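Side-chain contacts in DUF6844 domain-containing protein (Francisella tularensis subsp. tularensis, PDB 4QVR), which is of unknown function but probably carries a signal sequence, consistent with a role outside the bacterial cytoplasm: residues 93-96 with 97-101; 137-140 with 141-145; 371-374 with 375-378; 241-244 with 245-249; 69-72 with 73-77. All coordinates share one frame; numbering follows the deposited sequence.

Interaction 1. Residues 93-96 with 97-101; sequences SAEE and ILNDV
Ser-93 and Ile-97 meet where helix 94-108 starts, in a turn closed by a capping box. Ser-93 is the N-cap. Its OG accepts the amide of Glu-96, with Glu-96 N to Ser-93 OG at 3.3 Å. Reciprocally, Glu-96 OE1 accepts from Ser-93 N at 2.8 Å in an almost straight bond of 175°. The donor comes from the anti side of the carboxylate, 23° out of its plane. A weak bond from Ser-93 OG also reaches OE1. The Glu-96 chain gets there because CG sits beside its own backbone N (chi1 -67°), which turns the carboxylate back over the cap. Behind the box the helix bonds begin. Ile-97 N donates to Ser-93 O at 2.9 Å, and Ile-97 CG1 lies alongside the same oxygen at 3.3 Å. Leu-98 packs its CG on Ala-94 O at 3.4 Å. The side chains of Ile-97 and Leu-98 both touch Val-259 of strand 251-261, and Leu-98 also meets Ile-122 and Ala-266 of the same antiparallel sheet. One turn on, Asp-100 N bonds to Glu-96 O at 3.0 Å, and its OD2 forms a salt bridge with Arg-92. The box gives the amides of Ser-93 and Glu-96 side-chain partners at a helix start, where earlier carbonyls are missing. The Glu-96 carboxylate, held over the N-terminus, would probably interact favourably with the helix dipole.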
loop_
_atom_site.group_PDB
_atom_site.type_symbol
_atom_site.label_atom_id
_atom_site.label_comp_id
_atom_site.label_asym_id
_atom_site.label_seq_id
_atom_site.Cartn_x
_atom_site.Cartn_y
_atom_site.Cartn_z
ATOM N N SER A 93 -20.457 1.143 -12.251
ATOM C CA SER A 93 -20.052 2.060 -11.225
ATOM C C SER A 93 -18.518 2.078 -11.225
ATOM O O SER A 93 -17.846 1.176 -11.796
ATOM C CB SER A 93 -20.523 1.551 -9.863
ATOM O OG SER A 93 -19.888 0.308 -9.574
ATOM N N ALA A 94 -17.955 3.080 -10.579
ATOM C CA ALA A 94 -16.507 3.188 -10.445
ATOM C C ALA A 94 -15.902 1.894 -9.875
ATOM O O ALA A 94 -14.832 1.441 -10.296
ATOM C CB ALA A 94 -16.177 4.353 -9.518
ATOM N N GLU A 95 -16.577 1.313 -8.900
ATOM C CA GLU A 95 -16.079 0.118 -8.262
ATOM C C GLU A 95 -16.045 -1.101 -9.216
ATOM O O GLU A 95 -15.175 -1.936 -9.130
ATOM C CB GLU A 95 -16.944 -0.169 -7.034
ATOM C CG GLU A 95 -16.407 -1.263 -6.139
ATOM C CD GLU A 95 -17.013 -1.246 -4.747
ATOM O OE1 GLU A 95 -18.239 -0.980 -4.609
ATOM O OE2 GLU A 95 -16.254 -1.513 -3.787
ATOM N N GLU A 96 -17.041 -1.200 -10.093
ATOM C CA GLU A 96 -17.132 -2.273 -11.058
ATOM C C GLU A 96 -16.108 -2.072 -12.174
ATOM O O GLU A 96 -15.519 -3.032 -12.643
ATOM C CB GLU A 96 -18.555 -2.345 -11.604
ATOM C CG GLU A 96 -19.578 -2.772 -10.539
ATOM C CD GLU A 96 -21.031 -2.434 -10.917
ATOM O OE1 GLU A 96 -21.251 -1.466 -11.673
ATOM O OE2 GLU A 96 -21.967 -3.123 -10.433
ATOM N N ILE A 97 -15.875 -0.833 -12.588
ATOM C CA ILE A 97 -14.887 -0.556 -13.611
ATOM C C ILE A 97 -13.533 -0.979 -13.067
ATOM O O ILE A 97 -12.817 -1.756 -13.694
ATOM C CB ILE A 97 -14.848 0.918 -13.964
ATOM C CG1 ILE A 97 -16.155 1.349 -14.641
ATOM C CG2 ILE A 97 -13.701 1.204 -14.922
ATOM C CD1 ILE A 97 -16.335 2.857 -14.701
ATOM N N LEU A 98 -13.195 -0.515 -11.862
ATOM C CA LEU A 98 -11.904 -0.851 -11.256
ATOM C C LEU A 98 -11.693 -2.356 -10.989
ATOM O O LEU A 98 -10.588 -2.878 -11.204
ATOM C CB LEU A 98 -11.701 -0.051 -9.987
ATOM C CG LEU A 98 -11.437 1.427 -10.222
ATOM C CD1 LEU A 98 -11.424 2.158 -8.917
ATOM C CD2 LEU A 98 -10.121 1.621 -10.920
ATOM N N ASN A 99 -12.712 -3.034 -10.456
ATOM C CA ASN A 99 -12.625 -4.469 -10.260
ATOM C C ASN A 99 -12.379 -5.181 -11.584
ATOM O O ASN A 99 -11.597 -6.119 -11.634
ATOM C CB ASN A 99 -13.887 -5.025 -9.594
ATOM C CG ASN A 99 -13.934 -4.713 -8.103
ATOM O OD1 ASN A 99 -14.953 -4.269 -7.592
ATOM N ND2 ASN A 99 -12.798 -4.913 -7.401
ATOM N N ASP A 100 -13.056 -4.763 -12.653
ATOM C CA ASP A 100 -12.862 -5.410 -13.951
ATOM C C ASP A 100 -11.450 -5.217 -14.451
ATOM O O ASP A 100 -10.791 -6.191 -14.811
ATOM C CB ASP A 100 -13.841 -4.915 -15.003
ATOM C CG ASP A 100 -15.265 -5.384 -14.753
ATOM O OD1 ASP A 100 -15.480 -6.349 -13.978
ATOM O OD2 ASP A 100 -16.183 -4.796 -15.367
ATOM N N VAL A 101 -10.966 -3.982 -14.455
ATOM C CA VAL A 101 -9.622 -3.734 -14.947
ATOM C C VAL A 101 -8.552 -4.379 -14.053
ATOM O O VAL A 101 -7.534 -4.830 -14.551
ATOM C CB VAL A 101 -9.324 -2.241 -15.154
ATOM C CG1 VAL A 101 -10.321 -1.635 -16.131
ATOM C CG2 VAL A 101 -9.357 -1.505 -13.844
#

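Interaction 2. Residues 137-140 with 141-145; sequences SAQL and AFEKA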
loop_
_atom_site.group_PDB
_atom_site.type_symbol
_atom_site.label_atom_id
_atom_site.label_comp_id
_atom_site.label_asym_id
_atom_site.label_seq_id
_atom_site.Cartn_x
_atom_site.Cartn_y
_atom_site.Cartn_z
ATOM N N SER A 137 -7.843 14.655 -3.765
ATOM C CA SER A 137 -8.854 13.660 -3.592
ATOM C C SER A 137 -8.369 12.305 -4.106
ATOM O O SER A 137 -8.609 11.272 -3.468
ATOM C CB SER A 137 -10.147 14.082 -4.293
ATOM O OG SER A 137 -10.688 15.222 -3.682
ATOM N N ALA A 138 -7.672 12.312 -5.232
ATOM C CA ALA A 138 -7.143 11.077 -5.799
ATOM C C ALA A 138 -6.088 10.475 -4.891
ATOM O O ALA A 138 -6.056 9.270 -4.685
ATOM C CB ALA A 138 -6.583 11.321 -7.197
ATOM N N GLN A 139 -5.217 11.306 -4.342
ATOM C CA GLN A 139 -4.186 10.789 -3.455
ATOM C C GLN A 139 -4.818 10.174 -2.202
ATOM O O GLN A 139 -4.377 9.145 -1.727
ATOM C CB GLN A 139 -3.224 11.888 -3.073
ATOM C CG GLN A 139 -2.169 11.469 -2.043
ATOM C CD GLN A 139 -1.251 10.400 -2.554
ATOM O OE1 GLN A 139 -1.224 10.118 -3.763
ATOM N NE2 GLN A 139 -0.460 9.806 -1.653
ATOM N N LEU A 140 -5.843 10.823 -1.659
ATOM C CA LEU A 140 -6.522 10.298 -0.488
ATOM C C LEU A 140 -7.128 8.925 -0.829
ATOM O O LEU A 140 -7.080 7.972 -0.048
ATOM C CB LEU A 140 -7.623 11.265 -0.070
ATOM C CG LEU A 140 -8.496 10.742 1.066
ATOM C CD1 LEU A 140 -7.683 10.659 2.337
ATOM C CD2 LEU A 140 -9.697 11.628 1.282
ATOM N N ALA A 141 -7.737 8.851 -1.999
ATOM C CA ALA A 141 -8.364 7.624 -2.476
ATOM C C ALA A 141 -7.332 6.479 -2.564
ATOM O O ALA A 141 -7.629 5.327 -2.198
ATOM C CB ALA A 141 -9.028 7.882 -3.826
ATOM N N PHE A 142 -6.125 6.797 -3.042
ATOM C CA PHE A 142 -5.054 5.806 -3.101
ATOM C C PHE A 142 -4.697 5.376 -1.696
ATOM O O PHE A 142 -4.539 4.198 -1.441
ATOM C CB PHE A 142 -3.788 6.303 -3.817
ATOM C CG PHE A 142 -2.587 5.435 -3.536
ATOM C CD1 PHE A 142 -2.492 4.162 -4.076
ATOM C CD2 PHE A 142 -1.566 5.876 -2.711
ATOM C CE1 PHE A 142 -1.413 3.337 -3.770
ATOM C CE2 PHE A 142 -0.465 5.069 -2.433
ATOM C CZ PHE A 142 -0.400 3.793 -2.951
ATOM N N GLU A 143 -4.563 6.320 -0.786
ATOM C CA GLU A 143 -4.196 5.970 0.604
ATOM C C GLU A 143 -5.187 5.005 1.238
ATOM O O GLU A 143 -4.801 4.054 1.937
ATOM C CB GLU A 143 -4.030 7.230 1.462
ATOM C CG GLU A 143 -2.753 8.029 1.100
ATOM C CD GLU A 143 -2.734 9.484 1.591
ATOM O OE1 GLU A 143 -3.570 9.884 2.446
ATOM O OE2 GLU A 143 -1.867 10.246 1.097
ATOM N N LYS A 144 -6.459 5.218 0.984
ATOM C CA LYS A 144 -7.486 4.309 1.512
ATOM C C LYS A 144 -7.425 2.945 0.848
ATOM O O LYS A 144 -7.623 1.936 1.492
ATOM C CB LYS A 144 -8.880 4.881 1.275
ATOM C CG LYS A 144 -9.258 6.094 2.139
ATOM C CD LYS A 144 -10.509 6.647 1.482
ATOM C CE LYS A 144 -11.298 7.636 2.275
ATOM N NZ LYS A 144 -12.512 7.892 1.459
ATOM N N ALA A 145 -7.234 2.928 -0.462
ATOM C CA ALA A 145 -7.089 1.684 -1.179
ATOM C C ALA A 145 -5.881 0.901 -0.627
ATOM O O ALA A 145 -5.962 -0.303 -0.312
ATOM C CB ALA A 145 -6.860 1.971 -2.650
#
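Glu-143 lies over the turn that holds Gln-139 and Leu-140. Its CB lies 3.5 Å from Leu-140 O, with Gln-139 O slightly farther off. CG is next. It rests 3.4 Å from Gln-139 O, the oxygen that also accepts the Glu-143 amide. With CG beside the backbone N (chi1 -71°) and the chain extended beyond it, the carboxylate runs back along the helix. CD is still within 3.7 Å of Gln-139 O. At the tip the two oxygens part. OE1 comes to 4.2 Å from Leu-140 CD1, a loose contact between a carboxylate oxygen and a methyl group, where the two side chains cross at about a right angle. OE2 takes a hydrogen bond from Gln-139 NE2 at 3.1 Å. This is an i to i+4 pair within the long helix 134-159, which packs against strands 117-126 and 264-273. The bond is bent (145°), and the donor meets OE2 from the anti side. Amide and carboxylate planes stand 81° apart, nearly perpendicular. Gln-139 can reach across because its chain bends at chi2. Gln-139 CG also lies 3.4 Å from Glu-143 OE2. The same NE2 has a further partner, Asn-363 OD1 of helix 349-370, so it joins two helices. The Phe-142 ring has Gln-139 NE2 at its edge, near the ring plane, at 4.2 Å from CD2, and it meets Ile-267 of the sheet.

Interaction 3. Residues 371-374 with 375-378; sequences QMST and QEAL
Ser-373 OG accepts the amide of Glu-376, N to OG at 3.1 Å, which makes Ser-373 the N-cap of helix 374-385. The bond angle is 155°. The hydroxyl is placed by chi1 of 62°, which holds OG between the backbone N and the carbonyl carbon and turns it toward the first turn. Glu-376 CG lies 3.2 Å from Ser-373 OG. Ser-373 O takes the Ala-377 amide, and Thr-374 O takes that of Leu-378, so the helix bonds start at once. Met-372, selenomethionine in the crystal, stands just before the cap. Its CB lies 3.6 Å from Glu-376 OE1. With chi1 at 69° and the chain extended at chi2, Met-372 SE comes to 3.8 Å from Ala-377 CA. Outer residues meet these groups. Glu-376 OE1 forms a salt bridge with Lys-416, and Tyr-412 adds a weak hydrogen bond to the same oxygen. Met-372 and Ala-377 both pack on Phe-245 of helix 224-246, and Met-372 also touches Leu-248. The turn carries a charged pair and an apolar contact, where helix 349-370 leads into helix 374-385. On the apolar side, SE of Met-372 stops 4.1 Å from Ala-377 CB.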
loop_
_atom_site.group_PDB
_atom_site.type_symbol
_atom_site.label_atom_id
_atom_site.label_comp_id
_atom_site.label_asym_id
_atom_site.label_seq_id
_atom_site.Cartn_x
_atom_site.Cartn_y
_atom_site.Cartn_z
ATOM N N GLN A 371 7.250 -0.753 7.561
ATOM C CA GLN A 371 8.331 -1.689 7.823
ATOM C C GLN A 371 8.683 -1.531 9.274
ATOM O O GLN A 371 9.777 -1.113 9.614
ATOM C CB GLN A 371 9.512 -1.341 6.912
ATOM C CG GLN A 371 9.088 -1.329 5.441
ATOM C CD GLN A 371 10.216 -1.000 4.486
ATOM O OE1 GLN A 371 11.296 -0.604 4.893
ATOM N NE2 GLN A 371 9.956 -1.162 3.197
HETATM N N MSE A 372 7.725 -1.858 10.126
HETATM C CA MSE A 372 7.866 -1.693 11.577
HETATM C C MSE A 372 8.623 -2.773 12.289
HETATM O O MSE A 372 8.739 -3.904 11.804
HETATM C CB MSE A 372 6.471 -1.695 12.184
HETATM C CG MSE A 372 5.808 -3.066 12.089
HETATM SE SE MSE A 372 3.904 -2.814 12.488
HETATM C CE MSE A 372 3.292 -2.207 10.718
ATOM N N SER A 373 9.099 -2.440 13.485
ATOM C CA SER A 373 9.842 -3.397 14.291
ATOM C C SER A 373 8.920 -4.519 14.733
ATOM O O SER A 373 7.691 -4.405 14.638
ATOM C CB SER A 373 10.437 -2.726 15.529
ATOM O OG SER A 373 9.410 -2.211 16.355
ATOM N N THR A 374 9.521 -5.597 15.223
ATOM C CA THR A 374 8.775 -6.747 15.719
ATOM C C THR A 374 7.954 -6.370 16.956
ATOM O O THR A 374 6.847 -6.883 17.161
ATOM C CB THR A 374 9.731 -7.885 16.064
ATOM O OG1 THR A 374 10.797 -7.357 16.853
ATOM C CG2 THR A 374 10.314 -8.479 14.794
ATOM N N GLN A 375 8.485 -5.462 17.767
ATOM C CA GLN A 375 7.788 -5.038 18.965
ATOM C C GLN A 375 6.591 -4.159 18.577
ATOM O O GLN A 375 5.526 -4.263 19.176
ATOM C CB GLN A 375 8.736 -4.296 19.918
ATOM C CG GLN A 375 8.349 -4.432 21.390
ATOM C CD GLN A 375 6.972 -3.876 21.705
ATOM O OE1 GLN A 375 6.691 -2.702 21.447
ATOM N NE2 GLN A 375 6.111 -4.709 22.290
ATOM N N GLU A 376 6.759 -3.299 17.576
ATOM C CA GLU A 376 5.648 -2.435 17.118
ATOM C C GLU A 376 4.511 -3.260 16.530
ATOM O O GLU A 376 3.350 -2.894 16.653
ATOM C CB GLU A 376 6.122 -1.369 16.123
ATOM C CG GLU A 376 6.887 -0.225 16.784
ATOM C CD GLU A 376 7.301 0.883 15.819
ATOM O OE1 GLU A 376 7.632 0.585 14.650
ATOM O OE2 GLU A 376 7.318 2.061 16.248
ATOM N N ALA A 377 4.862 -4.373 15.891
ATOM C CA ALA A 377 3.885 -5.294 15.348
ATOM C C ALA A 377 3.099 -5.956 16.489
ATOM O O ALA A 377 1.880 -6.140 16.385
ATOM C CB ALA A 377 4.569 -6.348 14.489
ATOM N N LEU A 378 3.797 -6.306 17.575
ATOM C CA LEU A 378 3.162 -6.941 18.749
ATOM C C LEU A 378 2.175 -6.007 19.460
ATOM O O LEU A 378 1.052 -6.396 19.774
ATOM C CB LEU A 378 4.227 -7.435 19.725
ATOM C CG LEU A 378 3.763 -7.914 21.103
ATOM C CD1 LEU A 378 2.801 -9.084 20.986
ATOM C CD2 LEU A 378 4.966 -8.276 21.964
#

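Interaction 4. Residues 241-244 with 245-249; sequences LTTG and FGNLS
The Phe-245 ring lies obliquely to the backbone of the previous turn. Leu-241 O approaches Phe-245 CD2 at 3.0 Å, and Leu-241 CB comes to 4.2 Å from Phe-245 CE2. The same Leu-241 O accepts from Phe-245 N at 2.8 Å with an angle of 168°. One oxygen thus meets both the N-H and the ring of a single residue. The torsion chi1 of -72° sets CG beside the backbone N, and this folds the ring back toward Leu-241. Ile-154, Leu-409 and Ser-381, one from each of three other helices, also touch the ring's residue, so it belongs to a helical core. The second flat group is the Asn-247 amide. Its CG lies 3.1 Å from Thr-243 O, and its ND2 is 3.9 Å from Thr-243 CG2, with the two side chains alongside and pointing the same way. Neither amide atom takes its hydrogen bond from Thr-243. OD1 accepts from Lys-278 NZ, and ND2 donates to Tyr-153 OH. Gly-246 N bonds to Thr-242 O, and Asn-247 N bonds to Thr-243 O at 3.0 Å. Near the end of helix 224-246 the contact thus splits by chemistry: the ring packs largely on apolar side chains while resting against Leu-241 O, and the amide spends both polar atoms on neighbouring parts of the fold.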
loop_
_atom_site.group_PDB
_atom_site.type_symbol
_atom_site.label_atom_id
_atom_site.label_comp_id
_atom_site.label_asym_id
_atom_site.label_seq_id
_atom_site.Cartn_x
_atom_site.Cartn_y
_atom_site.Cartn_z
ATOM N N LEU A 241 -1.428 -12.202 13.959
ATOM C CA LEU A 241 -1.360 -10.789 13.645
ATOM C C LEU A 241 0.048 -10.260 13.578
ATOM O O LEU A 241 0.354 -9.420 12.729
ATOM C CB LEU A 241 -2.158 -9.994 14.666
ATOM C CG LEU A 241 -3.672 -10.200 14.547
ATOM C CD1 LEU A 241 -4.429 -9.554 15.710
ATOM C CD2 LEU A 241 -4.131 -9.653 13.203
ATOM N N THR A 242 0.893 -10.724 14.492
ATOM C CA THR A 242 2.293 -10.322 14.514
ATOM C C THR A 242 2.974 -10.771 13.228
ATOM O O THR A 242 3.808 -10.084 12.703
ATOM C CB THR A 242 3.039 -10.922 15.724
ATOM O OG1 THR A 242 2.494 -10.373 16.925
ATOM C CG2 THR A 242 4.504 -10.559 15.694
ATOM N N THR A 243 2.613 -11.940 12.729
ATOM C CA THR A 243 3.211 -12.437 11.522
ATOM C C THR A 243 2.742 -11.559 10.362
ATOM O O THR A 243 3.553 -11.126 9.552
ATOM C CB THR A 243 2.869 -13.914 11.325
ATOM O OG1 THR A 243 3.473 -14.666 12.386
ATOM C CG2 THR A 243 3.400 -14.422 9.982
ATOM N N GLY A 244 1.433 -11.268 10.336
ATOM C CA GLY A 244 0.837 -10.408 9.349
ATOM C C GLY A 244 1.396 -8.992 9.285
ATOM O O GLY A 244 1.672 -8.494 8.190
ATOM N N PHE A 245 1.538 -8.319 10.429
ATOM C CA PHE A 245 2.120 -6.970 10.435
ATOM C C PHE A 245 3.592 -7.012 10.043
ATOM O O PHE A 245 4.066 -6.119 9.338
ATOM C CB PHE A 245 1.986 -6.290 11.792
ATOM C CG PHE A 245 0.595 -5.863 12.116
ATOM C CD1 PHE A 245 0.031 -4.787 11.473
ATOM C CD2 PHE A 245 -0.141 -6.511 13.083
ATOM C CE1 PHE A 245 -1.248 -4.372 11.775
ATOM C CE2 PHE A 245 -1.420 -6.093 13.385
ATOM C CZ PHE A 245 -1.975 -5.031 12.725
ATOM N N GLY A 246 4.317 -8.039 10.494
ATOM C CA GLY A 246 5.735 -8.175 10.150
ATOM C C GLY A 246 5.972 -8.349 8.637
ATOM O O GLY A 246 6.968 -7.885 8.096
ATOM N N ASN A 247 5.047 -9.008 7.952
ATOM C CA ASN A 247 5.166 -9.238 6.516
ATOM C C ASN A 247 4.801 -8.062 5.627
ATOM O O ASN A 247 4.967 -8.151 4.413
ATOM C CB ASN A 247 4.263 -10.395 6.112
ATOM C CG ASN A 247 4.684 -11.706 6.714
ATOM O OD1 ASN A 247 5.698 -11.787 7.379
ATOM N ND2 ASN A 247 3.901 -12.747 6.475
ATOM N N LEU A 248 4.263 -6.978 6.186
ATOM C CA LEU A 248 3.873 -5.840 5.357
ATOM C C LEU A 248 4.977 -5.329 4.505
ATOM O O LEU A 248 4.741 -4.835 3.425
ATOM C CB LEU A 248 3.330 -4.668 6.182
ATOM C CG LEU A 248 1.910 -4.811 6.679
ATOM C CD1 LEU A 248 1.492 -3.535 7.395
ATOM C CD2 LEU A 248 0.984 -5.133 5.524
ATOM N N SER A 249 6.188 -5.425 5.002
ATOM C CA SER A 249 7.348 -4.972 4.276
ATOM C C SER A 249 7.538 -5.762 2.984
ATOM O O SER A 249 8.304 -5.331 2.125
ATOM C CB SER A 249 8.577 -5.058 5.182
ATOM O OG SER A 249 8.637 -6.342 5.784
#

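Interaction 5. Residues 69-72 with 73-77; sequences DVAN and LNNAI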
loop_
_atom_site.group_PDB
_atom_site.type_symbol
_atom_site.label_atom_id
_atom_site.label_comp_id
_atom_site.label_asym_id
_atom_site.label_seq_id
_atom_site.Cartn_x
_atom_site.Cartn_y
_atom_site.Cartn_z
ATOM N N ASP A 69 11.370 -11.954 -10.709
ATOM C CA ASP A 69 10.686 -10.691 -10.551
ATOM C C ASP A 69 11.392 -9.451 -11.124
ATOM O O ASP A 69 10.722 -8.443 -11.349
ATOM C CB ASP A 69 10.237 -10.493 -9.085
ATOM C CG ASP A 69 11.400 -10.412 -8.104
ATOM O OD1 ASP A 69 12.418 -9.752 -8.417
ATOM O OD2 ASP A 69 11.269 -10.982 -6.995
ATOM N N VAL A 70 12.702 -9.515 -11.396
ATOM C CA VAL A 70 13.411 -8.344 -11.956
ATOM C C VAL A 70 12.677 -7.824 -13.205
ATOM O O VAL A 70 12.542 -6.613 -13.389
ATOM C CB VAL A 70 14.921 -8.618 -12.258
ATOM C CG1 VAL A 70 15.558 -7.443 -12.996
ATOM C CG2 VAL A 70 15.697 -8.896 -10.972
ATOM N N ALA A 71 12.198 -8.743 -14.045
ATOM C CA ALA A 71 11.435 -8.394 -15.251
ATOM C C ALA A 71 9.959 -8.167 -14.914
ATOM O O ALA A 71 9.257 -7.496 -15.658
ATOM C CB ALA A 71 11.562 -9.485 -16.305
ATOM N N ASN A 72 9.483 -8.755 -13.814
ATOM C CA ASN A 72 8.090 -8.571 -13.389
ATOM C C ASN A 72 7.912 -7.182 -12.801
ATOM O O ASN A 72 7.020 -6.432 -13.207
ATOM C CB ASN A 72 7.676 -9.601 -12.332
ATOM C CG ASN A 72 7.799 -11.032 -12.819
ATOM O OD1 ASN A 72 8.127 -11.939 -12.044
ATOM N ND2 ASN A 72 7.552 -11.243 -14.104
ATOM N N LEU A 73 8.765 -6.844 -11.835
ATOM C CA LEU A 73 8.692 -5.538 -11.193
ATOM C C LEU A 73 9.085 -4.417 -12.154
ATOM O O LEU A 73 8.434 -3.372 -12.157
ATOM C CB LEU A 73 9.509 -5.505 -9.894
ATOM C CG LEU A 73 9.045 -6.531 -8.853
ATOM C CD1 LEU A 73 9.793 -6.362 -7.550
ATOM C CD2 LEU A 73 7.549 -6.427 -8.604
ATOM N N ASN A 74 10.115 -4.623 -12.984
ATOM C CA ASN A 74 10.508 -3.581 -13.947
ATOM C C ASN A 74 9.472 -3.400 -15.059
ATOM O O ASN A 74 9.179 -2.274 -15.466
ATOM C CB ASN A 74 11.915 -3.816 -14.538
ATOM C CG ASN A 74 13.049 -3.394 -13.591
ATOM O OD1 ASN A 74 12.826 -3.024 -12.434
ATOM N ND2 ASN A 74 14.273 -3.425 -14.100
ATOM N N ASN A 75 8.909 -4.489 -15.559
ATOM C CA ASN A 75 7.894 -4.358 -16.614
ATOM C C ASN A 75 6.613 -3.692 -16.117
ATOM O O ASN A 75 5.941 -3.002 -16.890
ATOM C CB ASN A 75 7.577 -5.700 -17.280
ATOM C CG ASN A 75 8.754 -6.246 -18.074
ATOM O OD1 ASN A 75 9.748 -5.545 -18.298
ATOM N ND2 ASN A 75 8.648 -7.502 -18.508
ATOM N N ALA A 76 6.284 -3.905 -14.842
ATOM C CA ALA A 76 5.101 -3.309 -14.235
ATOM C C ALA A 76 5.271 -1.780 -14.192
ATOM O O ALA A 76 4.341 -1.028 -14.504
ATOM C CB ALA A 76 4.867 -3.878 -12.845
ATOM N N ILE A 77 6.473 -1.333 -13.828
ATOM C CA ILE A 77 6.800 0.084 -13.825
ATOM C C ILE A 77 6.630 0.689 -15.235
ATOM O O ILE A 77 6.064 1.774 -15.386
ATOM C CB ILE A 77 8.253 0.317 -13.344
ATOM C CG1 ILE A 77 8.373 -0.001 -11.849
ATOM C CG2 ILE A 77 8.671 1.758 -13.597
ATOM C CD1 ILE A 77 9.789 0.035 -11.325
#
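Leu-73 N donates to Asp-69 O at 2.6 Å, a short bond with an angle of 169°. It is one of the i to i+4 bonds of helix 67-78. With CG beside its backbone N (chi1 -60°), the Leu-73 side chain folds back over Asp-69. Leu-73 CB lies 3.5 Å from Asp-69 O, and Leu-73 CG lies 4.1 Å from Asp-69 CB. Val-70 O takes the amide of Asn-74, N to O at 3.2 Å. The donor stands 46° above the carbonyl plane, so this bond is less well directed. Asn-74 CB also presses on Val-70 O, at 3.1 Å. The side-chain amide of Asn-74 turns elsewhere: ND2 donates to Phe-322 O of strand 318-322, and OD1 is also satisfied outside this turn. Asn-72 O accepts from Ala-76 N at 3.1 Å, and Ala-76 CB touches Asn-72 O at 3.4 Å. The bond from Asn-75 N to Ala-71 O is less certain, as that oxygen is modelled too close to Asn-75. On the buried side Leu-73 packs on Phe-322 and on Leu-252 and Ile-254 of strand 251-261. Backbone acceptors here are thus used within the helix. The buried Asn-74 amide instead gives a polar tie to the edge of the four-stranded sheet, beside the apolar seat of Leu-73.

Overall arrangement
Along the chain the order is interaction 5, 1, 2, 4, 3. All five are local contacts along helices or at their ends. Interactions 3 and 4 are the only pair that touch. Their centres are 8 Å apart, and Ala-377 CB meets Phe-245 CB at 3.7 Å, so helix 374-385 is packed against helix 224-246. Interactions 1 and 2 lie 16 Å apart between centres. Their helices, 94-108 and 134-159, both pack on the three-stranded sheet. Interaction 5 sits about 24 Å, between centres, from interactions 1, 2 and 4, and bridges both sheets. Interactions 1 and 3, on opposite sides of the chain's centre, are about 34 Å apart between centres. Interactions 1, 2 and 5 thus set helices on the sheets, while 3 and 4 join helices.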